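Local coordinates for protein kinase A regulatory subunit, putative (Trypanosoma cruzi, PDB 6FTF), which binds 7-cyano-7-deazainosine in its two cyclic nucleotide-binding domains and, as a regulatory subunit, probably restrains the catalytic subunit of a cAMP-independent protein kinase A, at residues G208-D216 / R243-T251. Numbering follows the deposited sequence.
Sequences GTVEVIGRD and RTVADVVAT. With 7CI (7-cyano-7-deazainosine), chain E.
Arg215 meets Asp247 where strands 209-215 and 247-250 run antiparallel in the beta-barrel of the second cyclic nucleotide-binding domain. Followed outward, Asp247 CB packs 4.0 Å from Ile213 O, with Ile213 CB just beyond, and CG lies at the edge of the guanidinium, in its plane. OD1 accepts a hydrogen bond from the backbone N of Tyr195. OD2 takes both end nitrogens of Arg215, NH1 and NH2 each 2.9 Å away, in a salt bridge; both approach from the same face of the carboxylate, NH2 on the syn side, NH1 from farther above the plane. A bend in the arginine chain (chi2 -67°) folds the guanidinium back so that NH1 also donates to Gly214 O. Along the ladder Glu211 and Val249 form a hydrogen-bonded pair, with Glu211 N 2.9 Å from Val249 O, and Ile213 pairs likewise with Asp247. On the ligand face, Val212 CG1 lies 3.6 Å from both Ala246 CB and C2 of 7-cyano-7-deazainosine, while Val248 CG2 approaches the ribose at O1. Just before strand 247-250, Val245 N and Ala246 N give weak hydrogen bonds to the ligand's O4. Charge pairing thus ties one end of the ladder, whereas these segments hold the uncharged nucleoside by apolar packing and two weak N-H bonds, with no charged group bonded to it.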
loop_
_atom_site.group_PDB
_atom_site.type_symbol
_atom_site.label_atom_id
_atom_site.label_comp_id
_atom_site.label_asym_id
_atom_site.label_seq_id
_atom_site.Cartn_x
_atom_site.Cartn_y
_atom_site.Cartn_z
ATOM N N GLY A 208 -15.771 -10.490 -12.951
ATOM C CA GLY A 208 -17.088 -10.719 -12.378
ATOM C C GLY A 208 -17.842 -9.445 -12.055
ATOM O O GLY A 208 -17.410 -8.330 -12.362
ATOM N N THR A 209 -19.002 -9.640 -11.429
ATOM C CA THR A 209 -19.911 -8.556 -11.082
ATOM C C THR A 209 -20.362 -8.687 -9.636
ATOM O O THR A 209 -20.445 -9.784 -9.087
ATOM C CB THR A 209 -21.118 -8.595 -12.035
ATOM O OG1 THR A 209 -20.629 -8.455 -13.381
ATOM C CG2 THR A 209 -22.122 -7.503 -11.770
ATOM N N VAL A 210 -20.589 -7.535 -9.007
ATOM C CA VAL A 210 -21.039 -7.440 -7.623
ATOM C C VAL A 210 -22.250 -6.527 -7.544
ATOM O O VAL A 210 -22.481 -5.688 -8.414
ATOM C CB VAL A 210 -19.935 -6.918 -6.660
ATOM C CG1 VAL A 210 -18.685 -7.791 -6.768
ATOM C CG2 VAL A 210 -19.605 -5.444 -6.943
ATOM N N GLU A 211 -23.004 -6.670 -6.457
ATOM C CA GLU A 211 -24.108 -5.773 -6.140
ATOM C C GLU A 211 -23.867 -5.129 -4.784
ATOM O O GLU A 211 -23.349 -5.758 -3.867
ATOM C CB GLU A 211 -25.465 -6.496 -6.142
ATOM C CG GLU A 211 -25.589 -7.648 -5.148
ATOM C CD GLU A 211 -26.891 -8.441 -5.283
ATOM O OE1 GLU A 211 -27.111 -9.377 -4.466
ATOM O OE2 GLU A 211 -27.695 -8.146 -6.196
ATOM N N VAL A 212 -24.235 -3.863 -4.689
ATOM C CA VAL A 212 -24.110 -3.068 -3.470
ATOM C C VAL A 212 -25.500 -2.973 -2.860
ATOM O O VAL A 212 -26.444 -2.587 -3.552
ATOM C CB VAL A 212 -23.567 -1.671 -3.802
ATOM C CG1 VAL A 212 -23.461 -0.819 -2.563
ATOM C CG2 VAL A 212 -22.208 -1.762 -4.471
ATOM N N ILE A 213 -25.617 -3.284 -1.573
ATOM C CA ILE A 213 -26.908 -3.396 -0.909
ATOM C C ILE A 213 -26.898 -2.507 0.330
ATOM O O ILE A 213 -26.180 -2.782 1.301
ATOM C CB ILE A 213 -27.229 -4.855 -0.559
ATOM C CG1 ILE A 213 -27.209 -5.706 -1.838
ATOM C CG2 ILE A 213 -28.564 -4.972 0.153
ATOM C CD1 ILE A 213 -27.318 -7.183 -1.580
ATOM N N GLY A 214 -27.694 -1.437 0.290
ATOM C CA GLY A 214 -27.863 -0.528 1.404
ATOM C C GLY A 214 -29.060 -0.918 2.249
ATOM O O GLY A 214 -29.504 -2.068 2.239
ATOM N N ARG A 215 -29.613 0.059 2.966
ATOM C CA ARG A 215 -30.760 -0.159 3.836
ATOM C C ARG A 215 -31.772 0.944 3.597
ATOM O O ARG A 215 -31.406 2.121 3.533
ATOM C CB ARG A 215 -30.327 -0.150 5.311
ATOM C CG ARG A 215 -29.303 -1.231 5.667
ATOM C CD ARG A 215 -29.878 -2.642 5.570
ATOM N NE ARG A 215 -28.916 -3.657 5.987
ATOM C CZ ARG A 215 -28.055 -4.279 5.183
ATOM N NH1 ARG A 215 -28.001 -4.009 3.894
ATOM N NH2 ARG A 215 -27.233 -5.185 5.687
ATOM N N ASP A 216 -33.046 0.563 3.481
ATOM C CA ASP A 216 -34.109 1.534 3.265
ATOM C C ASP A 216 -34.551 2.166 4.589
ATOM O O ASP A 216 -33.998 1.909 5.668
ATOM C CB ASP A 216 -35.259 0.926 2.457
ATOM C CG ASP A 216 -36.066 -0.104 3.226
ATOM O OD1 ASP A 216 -35.985 -0.191 4.466
ATOM O OD2 ASP A 216 -36.833 -0.844 2.552
ATOM N N ARG A 243 -17.576 3.112 9.521
ATOM C CA ARG A 243 -17.810 1.694 9.283
ATOM C C ARG A 243 -18.569 1.504 7.974
ATOM O O ARG A 243 -19.138 2.426 7.412
ATOM C CB ARG A 243 -18.544 1.067 10.474
ATOM C CG ARG A 243 -17.729 1.085 11.763
ATOM C CD ARG A 243 -18.453 0.434 12.912
ATOM N NE ARG A 243 -18.439 -1.027 12.873
ATOM C CZ ARG A 243 -17.510 -1.791 13.440
ATOM N NH1 ARG A 243 -16.464 -1.271 14.029
ATOM N NH2 ARG A 243 -17.634 -3.112 13.404
ATOM N N THR A 244 -18.585 0.275 7.480
ATOM C CA THR A 244 -19.175 0.026 6.169
ATOM C C THR A 244 -20.674 0.280 6.190
ATOM O O THR A 244 -21.382 -0.060 7.143
ATOM C CB THR A 244 -18.869 -1.388 5.679
ATOM O OG1 THR A 244 -19.381 -2.311 6.623
ATOM C CG2 THR A 244 -17.380 -1.621 5.484
ATOM N N VAL A 245 -21.144 0.899 5.121
ATOM C CA VAL A 245 -22.513 1.356 4.995
ATOM C C VAL A 245 -23.298 0.560 3.978
ATOM O O VAL A 245 -24.462 0.880 3.716
ATOM C CB VAL A 245 -22.563 2.870 4.708
ATOM C CG1 VAL A 245 -22.161 3.643 5.954
ATOM C CG2 VAL A 245 -21.620 3.239 3.568
ATOM N N ALA A 246 -22.705 -0.473 3.391
ATOM C CA ALA A 246 -23.412 -1.343 2.471
ATOM C C ALA A 246 -22.767 -2.713 2.485
ATOM O O ALA A 246 -21.582 -2.847 2.796
ATOM C CB ALA A 246 -23.352 -0.795 1.045
ATOM N N ASP A 247 -23.563 -3.721 2.143
ATOM C CA ASP A 247 -23.011 -5.005 1.766
ATOM C C ASP A 247 -22.543 -4.915 0.322
ATOM O O ASP A 247 -23.127 -4.204 -0.491
ATOM C CB ASP A 247 -24.068 -6.101 1.826
ATOM C CG ASP A 247 -24.753 -6.203 3.170
ATOM O OD1 ASP A 247 -24.062 -6.478 4.164
ATOM O OD2 ASP A 247 -26.005 -6.059 3.213
ATOM N N VAL A 248 -21.531 -5.706 -0.022
ATOM C CA VAL A 248 -21.147 -5.921 -1.411
ATOM C C VAL A 248 -21.118 -7.422 -1.622
ATOM O O VAL A 248 -20.392 -8.132 -0.911
ATOM C CB VAL A 248 -19.790 -5.287 -1.754
ATOM C CG1 VAL A 248 -19.490 -5.529 -3.213
ATOM C CG2 VAL A 248 -19.802 -3.797 -1.420
ATOM N N VAL A 249 -21.943 -7.904 -2.551
ATOM C CA VAL A 249 -22.196 -9.330 -2.729
ATOM C C VAL A 249 -21.824 -9.726 -4.151
ATOM O O VAL A 249 -22.221 -9.057 -5.105
ATOM C CB VAL A 249 -23.678 -9.660 -2.456
ATOM C CG1 VAL A 249 -23.925 -11.162 -2.559
ATOM C CG2 VAL A 249 -24.094 -9.118 -1.094
ATOM N N ALA A 250 -21.117 -10.843 -4.313
ATOM C CA ALA A 250 -20.805 -11.337 -5.654
ATOM C C ALA A 250 -22.081 -11.808 -6.347
ATOM O O ALA A 250 -22.858 -12.579 -5.781
ATOM C CB ALA A 250 -19.824 -12.499 -5.571
ATOM N N THR A 251 -22.327 -11.334 -7.566
ATOM C CA THR A 251 -23.457 -11.839 -8.349
ATOM C C THR A 251 -23.045 -12.879 -9.386
ATOM O O THR A 251 -23.927 -13.546 -9.952
ATOM C CB THR A 251 -24.217 -10.710 -9.056
ATOM O OG1 THR A 251 -23.381 -10.099 -10.042
ATOM C CG2 THR A 251 -24.725 -9.675 -8.075
HETATM C C1 7CI E . -19.748 0.641 -1.736
HETATM N N1 7CI E . -20.900 1.609 -1.584
HETATM O O1 7CI E . -19.815 -0.335 -0.721
HETATM C C2 7CI E . -21.493 2.219 -2.596
HETATM N N2 7CI E . -21.260 2.102 -3.925
HETATM O O2 7CI E . -17.463 0.708 -2.348
HETATM C C3 7CI E . -22.070 2.771 -4.770
HETATM N N3 7CI E . -23.064 3.636 -4.285
HETATM O O3 7CI E . -16.760 1.333 0.142
HETATM C C4 7CI E . -23.288 3.796 -2.944
HETATM N N4 7CI E . -23.846 4.048 1.224
HETATM C C5 7CI E . -22.511 3.049 -2.034
HETATM O O5 7CI E . -24.175 4.629 -2.603
HETATM C C6 7CI E . -22.460 2.889 -0.584
HETATM C C7 7CI E . -21.438 1.969 -0.392
HETATM C C8 7CI E . -23.222 3.522 0.396
HETATM C C9 7CI E . -18.430 1.315 -1.574
HETATM C C10 7CI E . -18.179 1.180 -0.163
HETATM C C11 7CI E . -18.647 -0.270 0.087
HETATM C C12 7CI E . -19.030 -0.579 1.590
HETATM O O4 7CI E . -19.834 0.430 2.094
#